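Taurocyamine kinase (Schistosoma mansoni, PDB 4WOD) catalyses the reversible, magnesium-dependent transfer of phosphate from ATP to taurocyamine, with two phosphagen kinase repeats carried in a single chain. Local coordinates at residues A[33-38]-A[73-78]; A[354-359]-A[400-405]; A[364-369]-A[406-411]. The protein carries 4 engineered substitutions. One frame throughout, in Å; residues are numbered along the deposited sequence.

Contact 1 (A[33-38]-A[73-78])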
loop_
_atom_site.group_PDB
_atom_site.type_symbol
_atom_site.label_atom_id
_atom_site.label_comp_id
_atom_site.label_asym_id
_atom_site.label_seq_id
_atom_site.Cartn_x
_atom_site.Cartn_y
_atom_site.Cartn_z
ATOM N N LYS A 33 -23.928 -25.190 -9.232
ATOM C CA LYS A 33 -24.576 -26.482 -9.450
ATOM C C LYS A 33 -25.116 -27.057 -8.148
ATOM O O LYS A 33 -26.211 -27.611 -8.100
ATOM C CB LYS A 33 -23.591 -27.459 -10.080
ATOM C CG LYS A 33 -24.229 -28.716 -10.619
ATOM C CD LYS A 33 -23.370 -29.267 -11.750
ATOM C CE LYS A 33 -23.079 -28.163 -12.767
ATOM N NZ LYS A 33 -21.914 -28.465 -13.652
ATOM N N LYS A 34 -24.338 -26.907 -7.085
ATOM C CA LYS A 34 -24.735 -27.429 -5.789
ATOM C C LYS A 34 -25.948 -26.697 -5.205
ATOM O O LYS A 34 -26.840 -27.328 -4.651
ATOM C CB LYS A 34 -23.566 -27.349 -4.810
ATOM C CG LYS A 34 -23.890 -27.922 -3.448
ATOM C CD LYS A 34 -22.639 -28.040 -2.595
ATOM C CE LYS A 34 -22.927 -28.909 -1.380
ATOM N NZ LYS A 34 -21.799 -28.880 -0.427
ATOM N N TYR A 35 -25.985 -25.368 -5.333
ATOM C CA TYR A 35 -26.937 -24.566 -4.566
ATOM C C TYR A 35 -28.075 -23.893 -5.340
ATOM O O TYR A 35 -28.871 -23.175 -4.751
ATOM C CB TYR A 35 -26.177 -23.483 -3.812
ATOM C CG TYR A 35 -25.255 -23.988 -2.708
ATOM C CD1 TYR A 35 -25.715 -24.864 -1.725
ATOM C CD2 TYR A 35 -23.937 -23.551 -2.635
ATOM C CE1 TYR A 35 -24.869 -25.306 -0.712
ATOM C CE2 TYR A 35 -23.087 -23.985 -1.623
ATOM C CZ TYR A 35 -23.560 -24.853 -0.666
ATOM O OH TYR A 35 -22.711 -25.259 0.336
ATOM N N GLN A 36 -28.175 -24.109 -6.646
ATOM C CA GLN A 36 -29.079 -23.257 -7.427
ATOM C C GLN A 36 -30.567 -23.510 -7.138
ATOM O O GLN A 36 -31.403 -22.684 -7.498
ATOM C CB GLN A 36 -28.814 -23.425 -8.924
ATOM C CG GLN A 36 -28.862 -24.855 -9.372
ATOM C CD GLN A 36 -28.709 -25.007 -10.875
ATOM O OE1 GLN A 36 -28.496 -24.028 -11.600
ATOM N NE2 GLN A 36 -28.836 -26.243 -11.353
ATOM N N ALA A 37 -30.892 -24.632 -6.494
ATOM C CA ALA A 37 -32.272 -24.919 -6.119
ATOM C C ALA A 37 -32.453 -24.927 -4.608
ATOM O O ALA A 37 -33.566 -25.115 -4.115
ATOM C CB ALA A 37 -32.743 -26.265 -6.716
ATOM N N THR A 38 -31.375 -24.706 -3.866
ATOM C CA THR A 38 -31.450 -24.770 -2.409
ATOM C C THR A 38 -32.055 -23.504 -1.777
ATOM O O THR A 38 -31.737 -22.372 -2.181
ATOM C CB THR A 38 -30.056 -25.037 -1.825
ATOM O OG1 THR A 38 -29.505 -26.188 -2.469
ATOM C CG2 THR A 38 -30.130 -25.283 -0.319
ATOM N N PHE A 73 -25.634 -22.140 2.612
ATOM C CA PHE A 73 -24.651 -22.098 1.518
ATOM C C PHE A 73 -23.221 -22.028 2.050
ATOM O O PHE A 73 -22.379 -21.256 1.576
ATOM C CB PHE A 73 -24.966 -20.925 0.589
ATOM C CG PHE A 73 -26.436 -20.793 0.272
ATOM C CD1 PHE A 73 -27.072 -21.733 -0.537
ATOM C CD2 PHE A 73 -27.180 -19.735 0.772
ATOM C CE1 PHE A 73 -28.424 -21.615 -0.846
ATOM C CE2 PHE A 73 -28.543 -19.610 0.475
ATOM C CZ PHE A 73 -29.166 -20.555 -0.341
ATOM N N ARG A 74 -22.933 -22.890 3.022
ATOM C CA ARG A 74 -21.655 -22.839 3.737
ATOM C C ARG A 74 -20.372 -22.956 2.902
ATOM O O ARG A 74 -19.384 -22.302 3.210
ATOM C CB ARG A 74 -21.622 -23.925 4.797
ATOM C CG ARG A 74 -20.391 -23.814 5.657
ATOM C CD ARG A 74 -20.677 -24.095 7.090
ATOM N NE ARG A 74 -19.444 -24.425 7.783
ATOM C CZ ARG A 74 -19.407 -25.162 8.883
ATOM N NH1 ARG A 74 -20.543 -25.626 9.398
ATOM N NH2 ARG A 74 -18.246 -25.440 9.451
ATOM N N ASP A 75 -20.370 -23.797 1.869
ATOM C CA ASP A 75 -19.154 -23.984 1.068
ATOM C C ASP A 75 -18.728 -22.663 0.436
ATOM O O ASP A 75 -17.536 -22.405 0.244
ATOM C CB ASP A 75 -19.352 -25.026 -0.044
ATOM C CG ASP A 75 -19.660 -26.413 0.477
ATOM O OD1 ASP A 75 -19.490 -26.685 1.688
ATOM O OD2 ASP A 75 -20.066 -27.247 -0.355
ATOM N N PHE A 76 -19.720 -21.843 0.092
ATOM C CA PHE A 76 -19.490 -20.532 -0.507
ATOM C C PHE A 76 -19.098 -19.506 0.556
ATOM O O PHE A 76 -18.055 -18.856 0.451
ATOM C CB PHE A 76 -20.746 -20.077 -1.271
ATOM C CG PHE A 76 -20.722 -18.632 -1.710
ATOM C CD1 PHE A 76 -19.931 -18.223 -2.782
ATOM C CD2 PHE A 76 -21.519 -17.679 -1.068
ATOM C CE1 PHE A 76 -19.916 -16.884 -3.192
ATOM C CE2 PHE A 76 -21.511 -16.324 -1.474
ATOM C CZ PHE A 76 -20.710 -15.930 -2.536
ATOM N N PHE A 77 -19.933 -19.352 1.582
ATOM C CA PHE A 77 -19.682 -18.291 2.572
ATOM C C PHE A 77 -18.426 -18.524 3.417
ATOM O O PHE A 77 -17.756 -17.556 3.782
ATOM C CB PHE A 77 -20.893 -18.111 3.499
ATOM C CG PHE A 77 -21.980 -17.246 2.914
ATOM C CD1 PHE A 77 -21.863 -15.860 2.919
ATOM C CD2 PHE A 77 -23.111 -17.816 2.349
ATOM C CE1 PHE A 77 -22.862 -15.052 2.370
ATOM C CE2 PHE A 77 -24.119 -17.013 1.805
ATOM C CZ PHE A 77 -23.984 -15.618 1.814
ATOM N N ASP A 78 -18.119 -19.780 3.755
ATOM C CA ASP A 78 -16.924 -20.051 4.566
ATOM C C ASP A 78 -15.677 -19.658 3.780
ATOM O O ASP A 78 -14.716 -19.117 4.333
ATOM C CB ASP A 78 -16.854 -21.517 4.992
ATOM C CG ASP A 78 -17.539 -21.762 6.322
ATOM O OD1 ASP A 78 -18.168 -20.810 6.837
ATOM O OD2 ASP A 78 -17.460 -22.895 6.848
#

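Contact 2 (A[354-359]-A[400-405])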
loop_
_atom_site.group_PDB
_atom_site.type_symbol
_atom_site.label_atom_id
_atom_site.label_comp_id
_atom_site.label_asym_id
_atom_site.label_seq_id
_atom_site.Cartn_x
_atom_site.Cartn_y
_atom_site.Cartn_z
ATOM N N GLU A 354 6.765 17.142 15.570
ATOM C CA GLU A 354 7.939 17.709 16.243
ATOM C C GLU A 354 9.259 17.544 15.455
ATOM O O GLU A 354 10.029 18.502 15.322
ATOM C CB GLU A 354 8.088 17.098 17.637
ATOM C CG GLU A 354 6.928 17.453 18.567
ATOM C CD GLU A 354 6.770 18.968 18.746
ATOM O OE1 GLU A 354 7.793 19.649 18.986
ATOM O OE2 GLU A 354 5.633 19.481 18.600
ATOM N N TYR A 355 9.509 16.349 14.934
ATOM C CA TYR A 355 10.776 16.056 14.246
ATOM C C TYR A 355 10.916 16.854 12.949
ATOM O O TYR A 355 12.033 17.095 12.496
ATOM C CB TYR A 355 10.898 14.562 13.943
ATOM C CG TYR A 355 12.315 14.060 13.782
ATOM C CD1 TYR A 355 13.170 13.992 14.875
ATOM C CD2 TYR A 355 12.790 13.625 12.549
ATOM C CE1 TYR A 355 14.446 13.536 14.748
ATOM C CE2 TYR A 355 14.084 13.153 12.411
ATOM C CZ TYR A 355 14.908 13.115 13.521
ATOM O OH TYR A 355 16.190 12.642 13.424
ATOM N N ASN A 356 9.797 17.311 12.387
ATOM C CA ASN A 356 9.828 17.961 11.073
ATOM C C ASN A 356 9.502 19.442 11.133
ATOM O O ASN A 356 9.268 20.073 10.109
ATOM C CB ASN A 356 8.879 17.250 10.105
ATOM C CG ASN A 356 9.335 15.821 9.797
ATOM O OD1 ASN A 356 10.194 15.598 8.944
ATOM N ND2 ASN A 356 8.781 14.859 10.513
ATOM N N LYS A 357 9.503 19.992 12.343
ATOM C CA LYS A 357 9.325 21.428 12.539
ATOM C C LYS A 357 10.426 22.138 11.747
ATOM O O LYS A 357 11.595 21.802 11.880
ATOM C CB LYS A 357 9.425 21.791 14.028
ATOM C CG LYS A 357 8.239 22.523 14.602
ATOM C CD LYS A 357 8.581 23.168 15.960
ATOM C CE LYS A 357 9.183 24.573 15.756
ATOM N NZ LYS A 357 9.470 25.344 17.027
ATOM N N GLY A 358 10.069 23.079 10.897
ATOM C CA GLY A 358 11.092 23.853 10.229
ATOM C C GLY A 358 11.546 23.311 8.896
ATOM O O GLY A 358 12.272 24.006 8.164
ATOM N N ALA A 359 11.093 22.106 8.548
ATOM C CA ALA A 359 11.575 21.455 7.326
ATOM C C ALA A 359 10.915 22.056 6.074
ATOM O O ALA A 359 9.802 22.580 6.144
ATOM C CB ALA A 359 11.334 19.950 7.399
ATOM N N GLY A 400 18.791 14.840 14.346
ATOM C CA GLY A 400 18.465 16.253 14.321
ATOM C C GLY A 400 19.348 17.104 13.420
ATOM O O GLY A 400 19.230 18.335 13.394
ATOM N N LYS A 401 20.233 16.460 12.668
ATOM C CA LYS A 401 21.008 17.178 11.664
ATOM C C LYS A 401 20.298 17.109 10.309
ATOM O O LYS A 401 19.709 16.081 9.954
ATOM C CB LYS A 401 22.431 16.608 11.568
ATOM C CG LYS A 401 23.304 17.343 10.560
ATOM C CD LYS A 401 24.700 17.632 11.104
ATOM C CE LYS A 401 25.139 19.066 10.781
ATOM N NZ LYS A 401 24.760 19.478 9.397
ATOM N N ARG A 402 20.347 18.207 9.558
ATOM C CA ARG A 402 19.802 18.231 8.199
ATOM C C ARG A 402 20.842 18.772 7.238
ATOM O O ARG A 402 21.696 19.581 7.629
ATOM C CB ARG A 402 18.538 19.089 8.113
ATOM C CG ARG A 402 17.384 18.621 8.998
ATOM C CD ARG A 402 16.024 18.790 8.297
ATOM N NE ARG A 402 14.970 18.143 9.076
ATOM C CZ ARG A 402 13.909 17.539 8.556
ATOM N NH1 ARG A 402 13.728 17.510 7.231
ATOM N NH2 ARG A 402 13.014 16.976 9.369
ATOM N N THR A 403 20.770 18.334 5.981
ATOM C CA THR A 403 21.540 19.005 4.937
ATOM C C THR A 403 20.950 20.382 4.698
ATOM O O THR A 403 19.884 20.721 5.220
ATOM C CB THR A 403 21.539 18.224 3.617
ATOM O OG1 THR A 403 20.194 18.129 3.125
ATOM C CG2 THR A 403 22.101 16.845 3.821
ATOM N N THR A 404 21.629 21.167 3.868
ATOM C CA THR A 404 21.234 22.539 3.629
ATOM C C THR A 404 19.815 22.579 3.093
ATOM O O THR A 404 19.067 23.517 3.353
ATOM C CB THR A 404 22.207 23.247 2.642
ATOM O OG1 THR A 404 23.542 23.167 3.157
ATOM C CG2 THR A 404 21.843 24.706 2.490
ATOM N N HIS A 405 19.430 21.530 2.371
ATOM C CA HIS A 405 18.132 21.526 1.722
ATOM C C HIS A 405 17.145 20.534 2.335
ATOM O O HIS A 405 16.064 20.313 1.795
ATOM C CB HIS A 405 18.339 21.285 0.242
ATOM C CG HIS A 405 19.364 22.207 -0.343
ATOM N ND1 HIS A 405 20.488 21.755 -1.000
ATOM C CD2 HIS A 405 19.467 23.558 -0.302
ATOM C CE1 HIS A 405 21.219 22.789 -1.379
ATOM N NE2 HIS A 405 20.622 23.897 -0.968
HETATM O O HOH W 1 15.010 18.259 11.539
HETATM O O HOH W 2 11.305 16.530 6.284
#

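Contact 3 (A[364-369]-A[406-411])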
loop_
_atom_site.group_PDB
_atom_site.type_symbol
_atom_site.label_atom_id
_atom_site.label_comp_id
_atom_site.label_asym_id
_atom_site.label_seq_id
_atom_site.Cartn_x
_atom_site.Cartn_y
_atom_site.Cartn_z
ATOM N N MET A 364 9.527 15.446 1.850
ATOM C CA MET A 364 8.958 14.328 2.604
ATOM C C MET A 364 9.224 14.431 4.111
ATOM O O MET A 364 10.359 14.612 4.525
ATOM C CB MET A 364 9.529 13.022 2.074
ATOM C CG MET A 364 8.939 11.761 2.693
ATOM S SD MET A 364 9.969 10.319 2.297
ATOM C CE MET A 364 9.172 9.066 3.306
ATOM N N PRO A 365 8.169 14.327 4.939
ATOM C CA PRO A 365 8.423 14.288 6.383
ATOM C C PRO A 365 8.923 12.896 6.796
ATOM O O PRO A 365 8.673 11.927 6.084
ATOM C CB PRO A 365 7.051 14.619 6.987
ATOM C CG PRO A 365 6.080 14.172 5.974
ATOM C CD PRO A 365 6.733 14.374 4.627
ATOM N N VAL A 366 9.648 12.792 7.905
ATOM C CA VAL A 366 10.197 11.512 8.296
ATOM C C VAL A 366 10.057 11.314 9.797
ATOM O O VAL A 366 10.106 12.282 10.563
ATOM C CB VAL A 366 11.683 11.376 7.869
ATOM C CG1 VAL A 366 12.574 12.363 8.649
ATOM C CG2 VAL A 366 12.170 9.913 7.996
ATOM N N GLU A 367 9.873 10.062 10.207
ATOM C CA GLU A 367 9.834 9.711 11.630
ATOM C C GLU A 367 11.185 10.036 12.293
ATOM O O GLU A 367 12.228 10.081 11.613
ATOM C CB GLU A 367 9.500 8.228 11.799
ATOM C CG GLU A 367 8.158 7.773 11.188
ATOM C CD GLU A 367 8.266 7.246 9.749
ATOM O OE1 GLU A 367 9.079 7.771 8.957
ATOM O OE2 GLU A 367 7.529 6.298 9.409
ATOM N N PRO A 368 11.178 10.266 13.618
ATOM C CA PRO A 368 12.450 10.441 14.329
ATOM C C PRO A 368 13.446 9.312 14.039
ATOM O O PRO A 368 13.054 8.141 13.937
ATOM C CB PRO A 368 12.026 10.430 15.800
ATOM C CG PRO A 368 10.659 11.049 15.780
ATOM C CD PRO A 368 10.022 10.465 14.511
ATOM N N LEU A 369 14.712 9.682 13.873
ATOM C CA LEU A 369 15.781 8.719 13.641
ATOM C C LEU A 369 15.762 7.552 14.640
ATOM O O LEU A 369 15.901 6.394 14.249
ATOM C CB LEU A 369 17.130 9.422 13.692
ATOM C CG LEU A 369 18.364 8.534 13.562
ATOM C CD1 LEU A 369 18.296 7.672 12.269
ATOM C CD2 LEU A 369 19.613 9.397 13.598
ATOM N N GLY A 406 17.504 19.976 3.488
ATOM C CA GLY A 406 16.514 19.304 4.312
ATOM C C GLY A 406 16.569 17.794 4.455
ATOM O O GLY A 406 15.668 17.193 5.048
ATOM N N ALA A 407 17.623 17.171 3.939
ATOM C CA ALA A 407 17.750 15.735 4.033
ATOM C C ALA A 407 18.283 15.305 5.417
ATOM O O ALA A 407 19.124 15.984 6.035
ATOM C CB ALA A 407 18.660 15.217 2.920
ATOM N N THR A 408 17.773 14.182 5.901
ATOM C CA THR A 408 18.177 13.658 7.203
ATOM C C THR A 408 18.661 12.222 7.099
ATOM O O THR A 408 18.412 11.542 6.092
ATOM C CB THR A 408 17.017 13.706 8.215
ATOM O OG1 THR A 408 15.987 12.788 7.811
ATOM C CG2 THR A 408 16.444 15.121 8.312
ATOM N N LEU A 409 19.350 11.765 8.149
ATOM C CA LEU A 409 19.813 10.386 8.238
ATOM C C LEU A 409 18.604 9.470 8.361
ATOM O O LEU A 409 18.603 8.333 7.858
ATOM C CB LEU A 409 20.761 10.202 9.437
ATOM C CG LEU A 409 21.331 8.802 9.705
ATOM C CD1 LEU A 409 22.205 8.302 8.557
ATOM C CD2 LEU A 409 22.128 8.801 11.003
ATOM N N ALA A 410 17.574 9.982 9.032
ATOM C CA ALA A 410 16.336 9.242 9.192
ATOM C C ALA A 410 15.713 8.976 7.828
ATOM O O ALA A 410 15.270 7.861 7.546
ATOM C CB ALA A 410 15.392 9.994 10.071
ATOM N N HIS A 411 15.714 10.000 6.972
ATOM C CA HIS A 411 15.233 9.838 5.603
ATOM C C HIS A 411 15.884 8.650 4.909
ATOM O O HIS A 411 15.213 7.878 4.214
ATOM C CB HIS A 411 15.506 11.105 4.770
ATOM C CG HIS A 411 14.462 12.162 4.916
ATOM N ND1 HIS A 411 14.731 13.404 5.454
ATOM C CD2 HIS A 411 13.148 12.164 4.600
ATOM C CE1 HIS A 411 13.630 14.130 5.444
ATOM N NE2 HIS A 411 12.653 13.398 4.937
#

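Contact 1 (A[33-38]-A[73-78])
The ring of Tyr35 is sandwiched: its own neighbour Lys34, with CG anti to the backbone N (chi1 -178°), sets that atom over the centre of one face, 3.9 Å above the plane, while Phe73 takes the opposite face. There Phe73 CA makes a CH-pi contact 4.0 Å from the Tyr35 ring centroid, and the Phe73 ring adds a T-shaped stack, its edge directed at the tyrosine face with the planes 84° apart. Phe73 CD1 leads this approach, 3.6 Å from Tyr35 CD1, and farther along the phenylalanine edge Thr38 O lies near the ring plane, 3.6 Å from Phe73 CZ. This aromatic pair joins helix 29-35 to helix 74-84 in the helical N-terminal domain of the first phosphagen kinase repeat; Leu46 of helix 46-55 also packs on Tyr35. Near the surface, the extended Lys34 chain crosses Asp75 at about a right angle and closes a salt bridge from NZ to OD2, modelled so short that its exact length is doubtful. At the rim of the tyrosine, Asp75 CB lies near the ring plane. The phenol oxygen reaches the first turn of helix 74-84, where Asp75 N donates to Tyr35 OH at 3.2 Å with an N-H...O angle of 157°.

Contact 2 (A[354-359]-A[400-405])
Arg402 NH2 is held between two oxygens of the other segment, donating to Asn356 OD1 at 3.2 Å and to the backbone Tyr355 O at 3.3 Å. Both acceptors lie close to the guanidinium plane, at its edge. The asparagine amide is turned 75° from that plane, and NH2 meets OD1 from above the amide plane. Asn356 CG stands anti to its carbonyl carbon (chi1 -66°). Bonds from ND2 to Leu352 O and Val366 O probably hold the amide's rotation, with OD1 left facing the arginine. A water widens the grip: it accepts from Arg402 NH1 at 2.8 Å and donates to Asn356 OD1 at 3.0 Å. A second water, modelled doubtfully close to Arg402 NE, makes a weak bond to Tyr355 O. NH1 is bonded in addition to Gly406 O. Over one guanidinium face, displaced toward the rim, sits the methyl of Ala359, with CB 3.4 Å from Arg402 NH1. Ala359 is the last residue of the type II beta turn 356-359, closed by its N to Asn356 O. Nearby, Tyr355 OH is bonded to Asp399 and approaches Gly400 N to 3.5 Å. The contact therefore ties the C-terminal end of helix 331-355, in the first repeat, to the loop before helix 409-418 in the second. The acceptors gathered round Arg402 here are neutral oxygens and waters, and its positive charge is probably favoured by Tyr355 O at the C-terminal end of helix 331-355, where the helix dipole would be negative.

Contact 3 (A[364-369]-A[406-411])
His411 and Met364 share the one hydrogen bond that crosses this contact: NE2 donates to Met364 O at 2.6 Å, nearly straight at 163°. The carbonyl oxygen lies in the imidazole plane, whereas the donor stands above the plane of the carbonyl. On the other side of the imidazole, ND1 accepts from Thr408 N at 3.2 Å, and Thr408 OG1 accepts in turn from His411 N at 2.9 Å. This reciprocal pair is a capping box at the start of helix 409-418, and it is consistent with a neutral histidine protonated on NE2. Among contacts to the ring, Val366 CG1 makes a CH-pi interaction over the centre of one face, 3.8 Å from the centroid; its chi1 of 67° sets CG1 between the backbone N and the carbonyl carbon. Met364 SD lies off the ring edge. The apolar contacts continue toward Leu369. Val366 CG2 meets Ala410 CB at 3.8 Å, Glu367 O also touches that methyl, and Leu369 CD2 meets Leu409 CD2 at 3.7 Å. All this packs the connection after helix 331-355, at the start of the second repeat, against the first turn of helix 409-418. Pro368 is the N-cap of helix 369-376, whose Leu372 touches both Val366 and Ala410, while Glu367 forms a salt bridge to Arg414 NE through OE1 and a hydrogen bond to Tyr418 OH through OE2, and packs on Leu348 and Leu352 of helix 331-355.

Contact 1 comes first along the chain and closes before the other two open. It lies in the N-terminal helical domain of the first repeat, on the opposite side of the chain's centre from contacts 2 and 3, whose centres are 59 and 53 Å from its own. Contacts 2 and 3 are nearly continuous, their centres 7 Å apart and their segments alternating along the chain. They touch through Asn356 and Arg402 of contact 2. Together they bring the end of helix 331-355 and the residues following it against the region leading into helix 409-418, forming part of the junction between the two kinase repeats.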